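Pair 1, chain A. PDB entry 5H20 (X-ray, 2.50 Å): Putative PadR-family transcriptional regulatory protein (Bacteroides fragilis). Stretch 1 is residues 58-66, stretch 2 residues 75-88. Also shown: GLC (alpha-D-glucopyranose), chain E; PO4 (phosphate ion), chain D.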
# COMPACT_ATOMS: atom_id res chain seq x y z
N ASN A 58 7.37 8.54 14.02
CA ASN A 58 8.03 9.75 13.51
C ASN A 58 7.11 10.64 12.67
O ASN A 58 7.25 11.86 12.68
CB ASN A 58 9.32 9.41 12.75
CG ASN A 58 10.49 9.12 13.68
OD1 ASN A 58 10.42 9.34 14.89
ND2 ASN A 58 11.58 8.61 13.11
N ASP A 59 6.18 10.01 11.96
CA ASP A 59 5.15 10.72 11.22
C ASP A 59 3.88 10.96 12.06
O ASP A 59 2.84 11.36 11.53
CB ASP A 59 4.83 9.99 9.91
CG ASP A 59 4.05 10.85 8.92
OD1 ASP A 59 4.28 12.08 8.88
OD2 ASP A 59 3.21 10.31 8.18
N ASP A 60 3.99 10.73 13.38
CA ASP A 60 2.91 10.95 14.37
C ASP A 60 1.62 10.15 14.10
O ASP A 60 0.52 10.59 14.45
CB ASP A 60 2.60 12.46 14.54
CG ASP A 60 3.72 13.24 15.22
OD1 ASP A 60 4.83 12.70 15.45
OD2 ASP A 60 3.49 14.42 15.53
N LEU A 61 1.77 8.99 13.45
CA LEU A 61 0.66 8.09 13.16
C LEU A 61 0.46 7.12 14.32
O LEU A 61 -0.66 6.70 14.60
CB LEU A 61 0.90 7.33 11.84
CG LEU A 61 0.85 8.12 10.53
CD1 LEU A 61 1.43 7.32 9.38
CD2 LEU A 61 -0.56 8.59 10.18
N LEU A 62 1.58 6.77 14.95
CA LEU A 62 1.62 6.09 16.24
C LEU A 62 2.29 7.00 17.27
O LEU A 62 3.01 7.93 16.92
CB LEU A 62 2.42 4.79 16.12
CG LEU A 62 1.81 3.41 15.83
CD1 LEU A 62 0.77 3.38 14.71
CD2 LEU A 62 2.94 2.45 15.53
N SER A 63 2.01 6.74 18.54
CA SER A 63 2.74 7.33 19.66
C SER A 63 2.86 6.29 20.77
O SER A 63 2.10 5.31 20.78
CB SER A 63 2.07 8.62 20.17
OG SER A 63 0.83 8.35 20.79
N TYR A 64 3.81 6.49 21.67
CA TYR A 64 4.03 5.53 22.74
C TYR A 64 4.31 6.19 24.09
O TYR A 64 4.64 7.38 24.18
CB TYR A 64 5.13 4.50 22.35
CG TYR A 64 6.52 5.07 22.28
CD1 TYR A 64 7.27 5.30 23.44
CD2 TYR A 64 7.10 5.39 21.05
CE1 TYR A 64 8.55 5.84 23.38
CE2 TYR A 64 8.37 5.93 20.98
CZ TYR A 64 9.09 6.16 22.14
OH TYR A 64 10.35 6.69 22.04
N GLU A 65 4.15 5.38 25.13
CA GLU A 65 4.58 5.71 26.48
C GLU A 65 5.41 4.54 27.01
O GLU A 65 5.20 3.38 26.63
CB GLU A 65 3.40 6.07 27.39
CG GLU A 65 2.04 5.51 26.98
CD GLU A 65 0.86 6.32 27.49
OE1 GLU A 65 1.00 7.16 28.42
OE2 GLU A 65 -0.25 6.10 26.94
N TRP A 66 6.41 4.86 27.83
CA TRP A 66 7.26 3.85 28.44
C TRP A 66 6.56 3.21 29.65
O TRP A 66 6.03 3.92 30.51
CB TRP A 66 8.59 4.46 28.88
CG TRP A 66 9.44 4.96 27.76
CD1 TRP A 66 9.55 6.24 27.31
CD2 TRP A 66 10.34 4.17 26.95
NE1 TRP A 66 10.45 6.31 26.27
CE2 TRP A 66 10.95 5.05 26.03
CE3 TRP A 66 10.68 2.81 26.92
CZ2 TRP A 66 11.89 4.62 25.08
CZ3 TRP A 66 11.63 2.37 25.98
CH2 TRP A 66 12.22 3.28 25.08
N ARG A 75 9.42 -0.80 28.40
CA ARG A 75 8.78 -1.31 27.20
C ARG A 75 7.93 -0.20 26.59
O ARG A 75 7.28 0.56 27.32
CB ARG A 75 7.92 -2.53 27.53
CG ARG A 75 8.66 -3.68 28.20
CD ARG A 75 7.70 -4.80 28.57
NE ARG A 75 7.30 -5.55 27.39
CZ ARG A 75 6.17 -6.25 27.26
NH1 ARG A 75 5.29 -6.33 28.25
NH2 ARG A 75 5.93 -6.88 26.11
N LYS A 76 7.97 -0.09 25.26
CA LYS A 76 7.20 0.91 24.53
C LYS A 76 5.77 0.40 24.36
O LYS A 76 5.53 -0.72 23.91
CB LYS A 76 7.84 1.21 23.17
CG LYS A 76 9.11 2.06 23.20
CD LYS A 76 9.74 2.08 21.82
CE LYS A 76 11.10 2.77 21.79
NZ LYS A 76 11.13 4.00 20.95
N TYR A 77 4.81 1.22 24.77
CA TYR A 77 3.42 0.82 24.68
C TYR A 77 2.74 1.74 23.69
O TYR A 77 2.58 2.94 23.93
CB TYR A 77 2.77 0.78 26.06
CG TYR A 77 1.41 0.13 26.15
CD1 TYR A 77 1.24 -1.26 25.99
CD2 TYR A 77 0.27 0.90 26.45
CE1 TYR A 77 -0.01 -1.84 26.10
CE2 TYR A 77 -0.99 0.32 26.55
CZ TYR A 77 -1.12 -1.05 26.38
OH TYR A 77 -2.36 -1.63 26.48
N TYR A 78 2.39 1.17 22.55
CA TYR A 78 2.03 1.92 21.36
C TYR A 78 0.53 2.01 21.22
O TYR A 78 -0.19 1.06 21.51
CB TYR A 78 2.58 1.21 20.11
CG TYR A 78 4.07 1.27 19.86
CD1 TYR A 78 4.63 2.32 19.12
CD2 TYR A 78 4.92 0.23 20.28
CE1 TYR A 78 5.99 2.37 18.85
CE2 TYR A 78 6.28 0.25 20.00
CZ TYR A 78 6.82 1.33 19.29
OH TYR A 78 8.17 1.37 18.99
N LYS A 79 0.08 3.16 20.73
CA LYS A 79 -1.30 3.36 20.33
C LYS A 79 -1.35 4.10 19.00
O LYS A 79 -0.39 4.77 18.61
CB LYS A 79 -2.10 4.10 21.41
CG LYS A 79 -1.67 5.55 21.61
CD LYS A 79 -2.58 6.30 22.56
CE LYS A 79 -2.50 7.79 22.26
NZ LYS A 79 -3.49 8.58 23.07
N LEU A 80 -2.47 3.95 18.30
CA LEU A 80 -2.73 4.68 17.07
C LEU A 80 -3.25 6.07 17.47
O LEU A 80 -4.22 6.17 18.22
CB LEU A 80 -3.79 3.92 16.27
CG LEU A 80 -3.69 3.46 14.81
CD1 LEU A 80 -5.08 3.49 14.22
CD2 LEU A 80 -2.75 4.26 13.93
N THR A 81 -2.60 7.13 16.97
CA THR A 81 -3.00 8.53 17.26
C THR A 81 -4.30 8.95 16.55
O THR A 81 -4.86 8.19 15.76
CB THR A 81 -1.91 9.57 16.87
OG1 THR A 81 -1.70 9.53 15.44
CG2 THR A 81 -0.59 9.34 17.61
N GLY A 82 -4.76 10.18 16.83
CA GLY A 82 -5.84 10.82 16.07
C GLY A 82 -5.54 10.87 14.57
O GLY A 82 -6.37 10.49 13.75
N LYS A 83 -4.33 11.33 14.24
CA LYS A 83 -3.82 11.40 12.87
C LYS A 83 -3.72 9.99 12.23
O LYS A 83 -4.11 9.80 11.08
CB LYS A 83 -2.46 12.13 12.85
CG LYS A 83 -1.86 12.35 11.47
CD LYS A 83 -0.53 13.10 11.55
CE LYS A 83 0.12 13.23 10.18
NZ LYS A 83 1.52 13.74 10.26
N GLY A 84 -3.25 9.02 13.02
CA GLY A 84 -3.24 7.60 12.65
C GLY A 84 -4.59 7.00 12.33
O GLY A 84 -4.73 6.32 11.31
N GLU A 85 -5.58 7.27 13.18
CA GLU A 85 -6.98 6.83 12.99
C GLU A 85 -7.63 7.42 11.73
O GLU A 85 -8.31 6.70 11.00
CB GLU A 85 -7.86 7.17 14.22
CG GLU A 85 -7.53 6.44 15.52
CD GLU A 85 -8.10 5.03 15.64
OE1 GLU A 85 -8.86 4.57 14.75
OE2 GLU A 85 -7.80 4.36 16.66
N SER A 86 -7.43 8.72 11.50
CA SER A 86 -7.94 9.41 10.30
C SER A 86 -7.29 8.86 9.01
O SER A 86 -8.01 8.52 8.07
CB SER A 86 -7.74 10.92 10.38
OG SER A 86 -8.38 11.46 11.52
N PHE A 87 -5.96 8.77 8.99
CA PHE A 87 -5.22 8.21 7.85
C PHE A 87 -5.60 6.76 7.59
O PHE A 87 -5.80 6.38 6.44
CB PHE A 87 -3.70 8.39 7.97
CG PHE A 87 -2.92 7.93 6.74
CD1 PHE A 87 -3.22 8.43 5.46
CD2 PHE A 87 -1.86 7.04 6.87
CE1 PHE A 87 -2.51 8.01 4.34
CE2 PHE A 87 -1.14 6.62 5.74
CZ PHE A 87 -1.46 7.11 4.48
N LEU A 88 -5.73 5.96 8.66
CA LEU A 88 -6.26 4.59 8.56
C LEU A 88 -7.65 4.53 7.88
O LEU A 88 -7.87 3.71 6.98
CB LEU A 88 -6.32 3.91 9.93
CG LEU A 88 -6.92 2.50 10.00
CD1 LEU A 88 -6.00 1.45 9.38
CD2 LEU A 88 -7.24 2.16 11.44
C1 GLC E . 9.05 -5.10 24.35
C2 GLC E . 7.81 -4.54 23.65
C3 GLC E . 8.10 -3.39 22.67
C4 GLC E . 9.34 -2.55 22.98
C5 GLC E . 10.58 -3.38 23.37
C6 GLC E . 11.36 -2.69 24.49
O1 GLC E . 8.91 -6.52 24.44
O2 GLC E . 7.18 -5.60 22.92
O3 GLC E . 6.96 -2.54 22.59
O4 GLC E . 9.68 -1.78 21.81
O5 GLC E . 10.28 -4.77 23.68
O6 GLC E . 12.08 -1.57 23.96
P PO4 D . 1.93 -8.45 27.57
O1 PO4 D . 2.17 -7.85 28.93
O2 PO4 D . 3.08 -8.11 26.65
O3 PO4 D . 0.64 -7.90 26.98
O4 PO4 D . 1.82 -9.95 27.68
O HOH W 1 -0.05 4.21 24.51

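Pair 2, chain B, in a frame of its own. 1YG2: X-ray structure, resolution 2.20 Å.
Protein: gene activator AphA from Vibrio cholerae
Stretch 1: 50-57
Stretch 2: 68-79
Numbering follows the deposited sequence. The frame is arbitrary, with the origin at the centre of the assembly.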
# COMPACT_ATOMS: atom_id res chain seq x y z
N GLN B 50 12.43 -24.07 -13.70
CA GLN B 50 12.24 -24.50 -12.32
C GLN B 50 11.38 -25.75 -12.23
O GLN B 50 11.27 -26.37 -11.17
CB GLN B 50 11.62 -23.36 -11.50
CG GLN B 50 12.59 -22.23 -11.21
CD GLN B 50 11.92 -21.00 -10.64
OE1 GLN B 50 10.98 -20.47 -11.22
NE2 GLN B 50 12.41 -20.54 -9.50
N GLY B 51 10.76 -26.12 -13.34
CA GLY B 51 9.92 -27.30 -13.35
C GLY B 51 8.56 -27.09 -12.70
O GLY B 51 7.92 -28.06 -12.32
N LEU B 52 8.14 -25.84 -12.57
CA LEU B 52 6.84 -25.51 -11.96
C LEU B 52 5.74 -25.57 -13.01
O LEU B 52 4.56 -25.67 -12.68
CB LEU B 52 6.87 -24.11 -11.36
CG LEU B 52 7.97 -23.85 -10.32
CD1 LEU B 52 7.89 -22.41 -9.82
CD2 LEU B 52 7.81 -24.85 -9.18
N VAL B 53 6.14 -25.48 -14.27
CA VAL B 53 5.22 -25.55 -15.40
C VAL B 53 5.90 -26.30 -16.54
O VAL B 53 7.12 -26.34 -16.62
CB VAL B 53 4.82 -24.13 -15.91
CG1 VAL B 53 4.23 -23.31 -14.77
CG2 VAL B 53 6.03 -23.43 -16.52
N THR B 54 5.10 -26.92 -17.42
CA THR B 54 5.63 -27.64 -18.57
C THR B 54 4.85 -27.19 -19.80
O THR B 54 3.91 -26.41 -19.69
CB THR B 54 5.48 -29.18 -18.44
OG1 THR B 54 4.11 -29.53 -18.19
CG2 THR B 54 6.34 -29.69 -17.31
N CYS B 55 5.25 -27.69 -20.97
CA CYS B 55 4.59 -27.34 -22.22
C CYS B 55 3.96 -28.54 -22.90
O CYS B 55 4.47 -29.66 -22.81
CB CYS B 55 5.57 -26.69 -23.19
SG CYS B 55 5.99 -25.02 -22.77
N VAL B 56 2.85 -28.30 -23.58
CA VAL B 56 2.12 -29.34 -24.30
C VAL B 56 1.72 -28.80 -25.67
O VAL B 56 1.80 -27.59 -25.91
CB VAL B 56 0.86 -29.76 -23.52
CG1 VAL B 56 0.20 -30.95 -24.20
CG2 VAL B 56 1.22 -30.09 -22.08
N LEU B 57 1.28 -29.68 -26.56
CA LEU B 57 0.87 -29.27 -27.90
C LEU B 57 -0.64 -29.33 -28.10
O LEU B 57 -1.30 -28.29 -28.17
CB LEU B 57 1.56 -30.14 -28.95
CG LEU B 57 3.09 -30.06 -28.98
CD1 LEU B 57 3.63 -31.02 -30.03
CD2 LEU B 57 3.54 -28.63 -29.26
N VAL B 68 0.70 -24.70 -25.36
CA VAL B 68 -0.10 -24.77 -24.14
C VAL B 68 0.71 -25.05 -22.87
O VAL B 68 1.37 -26.08 -22.76
CB VAL B 68 -1.19 -25.85 -24.24
CG1 VAL B 68 -1.80 -26.09 -22.88
CG2 VAL B 68 -2.27 -25.41 -25.22
N TYR B 69 0.65 -24.13 -21.91
CA TYR B 69 1.36 -24.32 -20.66
C TYR B 69 0.49 -25.09 -19.68
O TYR B 69 -0.74 -24.98 -19.71
CB TYR B 69 1.74 -22.97 -20.05
CG TYR B 69 2.83 -22.25 -20.80
CD1 TYR B 69 2.53 -21.30 -21.77
CD2 TYR B 69 4.17 -22.54 -20.55
CE1 TYR B 69 3.54 -20.66 -22.48
CE2 TYR B 69 5.19 -21.90 -21.25
CZ TYR B 69 4.86 -20.96 -22.21
OH TYR B 69 5.87 -20.32 -22.91
N SER B 70 1.12 -25.87 -18.82
CA SER B 70 0.40 -26.66 -17.84
C SER B 70 1.16 -26.64 -16.52
O SER B 70 2.39 -26.63 -16.51
CB SER B 70 0.28 -28.10 -18.35
OG SER B 70 -0.45 -28.89 -17.43
N ILE B 71 0.44 -26.63 -15.40
CA ILE B 71 1.09 -26.62 -14.09
C ILE B 71 1.56 -28.03 -13.74
O ILE B 71 0.89 -29.01 -14.06
CB ILE B 71 0.13 -26.12 -12.99
CG1 ILE B 71 0.93 -25.79 -11.72
CG2 ILE B 71 -0.93 -27.18 -12.69
CD1 ILE B 71 0.08 -25.20 -10.60
N THR B 72 2.72 -28.15 -13.09
CA THR B 72 3.24 -29.47 -12.71
C THR B 72 2.98 -29.70 -11.23
O THR B 72 2.55 -28.80 -10.52
CB THR B 72 4.75 -29.58 -12.93
OG1 THR B 72 5.43 -28.65 -12.07
CG2 THR B 72 5.11 -29.30 -14.38
N GLN B 73 3.25 -30.91 -10.76
CA GLN B 73 3.05 -31.23 -9.35
C GLN B 73 3.89 -30.29 -8.49
O GLN B 73 3.46 -29.87 -7.41
CB GLN B 73 3.43 -32.68 -9.06
CG GLN B 73 3.30 -33.04 -7.58
CD GLN B 73 1.90 -32.75 -7.05
OE1 GLN B 73 0.93 -32.79 -7.81
NE2 GLN B 73 1.78 -32.49 -5.76
N ALA B 74 5.09 -29.97 -8.97
CA ALA B 74 5.97 -29.06 -8.24
C ALA B 74 5.31 -27.69 -8.20
O ALA B 74 5.30 -27.02 -7.17
CB ALA B 74 7.33 -28.96 -8.94
N GLY B 75 4.75 -27.28 -9.34
CA GLY B 75 4.06 -26.01 -9.40
C GLY B 75 2.90 -26.01 -8.42
O GLY B 75 2.67 -25.04 -7.70
N ARG B 76 2.17 -27.12 -8.36
CA ARG B 76 1.03 -27.21 -7.45
C ARG B 76 1.49 -27.16 -6.00
O ARG B 76 0.86 -26.54 -5.14
CB ARG B 76 0.23 -28.49 -7.72
CG ARG B 76 -0.60 -28.45 -9.01
CD ARG B 76 -1.62 -29.59 -9.08
NE ARG B 76 -1.01 -30.88 -9.36
CZ ARG B 76 -0.63 -31.28 -10.58
NH1 ARG B 76 -0.80 -30.49 -11.63
NH2 ARG B 76 -0.05 -32.47 -10.73
N SER B 77 2.62 -27.81 -5.73
CA SER B 77 3.16 -27.83 -4.38
C SER B 77 3.59 -26.43 -3.95
O SER B 77 3.33 -26.01 -2.82
CB SER B 77 4.34 -28.81 -4.31
OG SER B 77 4.93 -28.80 -3.03
N ALA B 78 4.24 -25.69 -4.84
CA ALA B 78 4.69 -24.33 -4.53
C ALA B 78 3.51 -23.38 -4.31
O ALA B 78 3.58 -22.49 -3.46
CB ALA B 78 5.59 -23.80 -5.66
N LEU B 79 2.45 -23.56 -5.09
CA LEU B 79 1.26 -22.72 -4.96
C LEU B 79 0.65 -22.96 -3.58
O LEU B 79 0.27 -22.02 -2.88
CB LEU B 79 0.24 -23.04 -6.06
CG LEU B 79 -1.05 -22.22 -6.10
CD1 LEU B 79 -0.73 -20.75 -6.38
CD2 LEU B 79 -1.97 -22.78 -7.18

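Both pairs have the same backbone plan. A loop leads into a strand, and an antiparallel strand returns beside it and runs into a helix. The strand axes approach to 4.6 Å in each pair, with 145° between their directions. Fourteen central residues superpose with an RMSD of 0.5 Å.

The register is the same. Leu A62 pairs with Leu A80 as Val B53 does with Ile B71. Ser A63 pairs with Lys A79 as Thr B54 does with Ser B70. Each of these last two is a hydrogen-bonded pair. In pair 1, Ser A63 N to Lys A79 O is 3.1 Å and Lys A79 N to Ser A63 O is 3.0 Å. In pair 2, Thr B54 N to Ser B70 O is 2.9 Å and Ser B70 N to Thr B54 O is 3.0 Å.

The junction of strand and helix matches closely. Thr A81 matches Thr B72, and both have rotamer p. The hydroxyl does two jobs. It donates across the stretches, from Thr A81 OG1 to Asp A60 O at 2.7 Å and from Thr B72 OG1 to Gly B51 O at 2.6 Å. It also caps the helix: Thr A81 OG1 accepts from Gly A84 N at 2.9 Å, and Thr B72 OG1 accepts from Gly B75 N at 3.1 Å. The threonine backbone adds a bond: Thr A81 N to Leu A61 O and Thr B72 N to Leu B52 O are both 3.1 Å.

Gly A84 and Gly B75 let the helix sit close to the loop. Gly A84 CA lies 3.4 Å from Leu A61 O, and Gly B75 CA lies 3.3 Å from Leu B52 O. An ideal CB would lie 2.1 Å from Leu A61 O at Gly A84 and 2.1 Å from Leu B52 O at Gly B75, a clash in both.

Leu A61 and Leu B52 also match, with side-chain centres 0.2 Å apart. Their neighbours on the helix differ. Leu A61 CD2 packs on Phe A87 CB at 3.8 Å. Leu B52 CD2 meets the smaller Ala B78 at its CB, 4.3 Å away, and Ala B74 CB at 4.1 Å. At the position of Ala B74, pair 1 has the extended Lys A83. Lys A83 NZ donates to Asp A59 O at 3.0 Å and forms a salt bridge with Asp A59 OD1 at 3.5 Å.

Tyr A78 and Tyr B69 match, both with chi1 in m. Their partners differ. Tyr A64 turns its edge toward the face of Tyr A78, with centroids 5.6 Å apart and planes at 64°. Cys B55 occupies the matching position in pair 2 and makes a sulfur-aromatic contact, with Cys B55 SG 4.2 Å from the Tyr B69 ring centroid. In pair 1, Lys A76 CG also lies over a face of the Tyr A64 ring and over a face of the Trp A66 six-membered ring, 3.9 Å from each centroid. The covered surface is 955 Å² in pair 1, whose stretches are longer, and 616 Å² in pair 2.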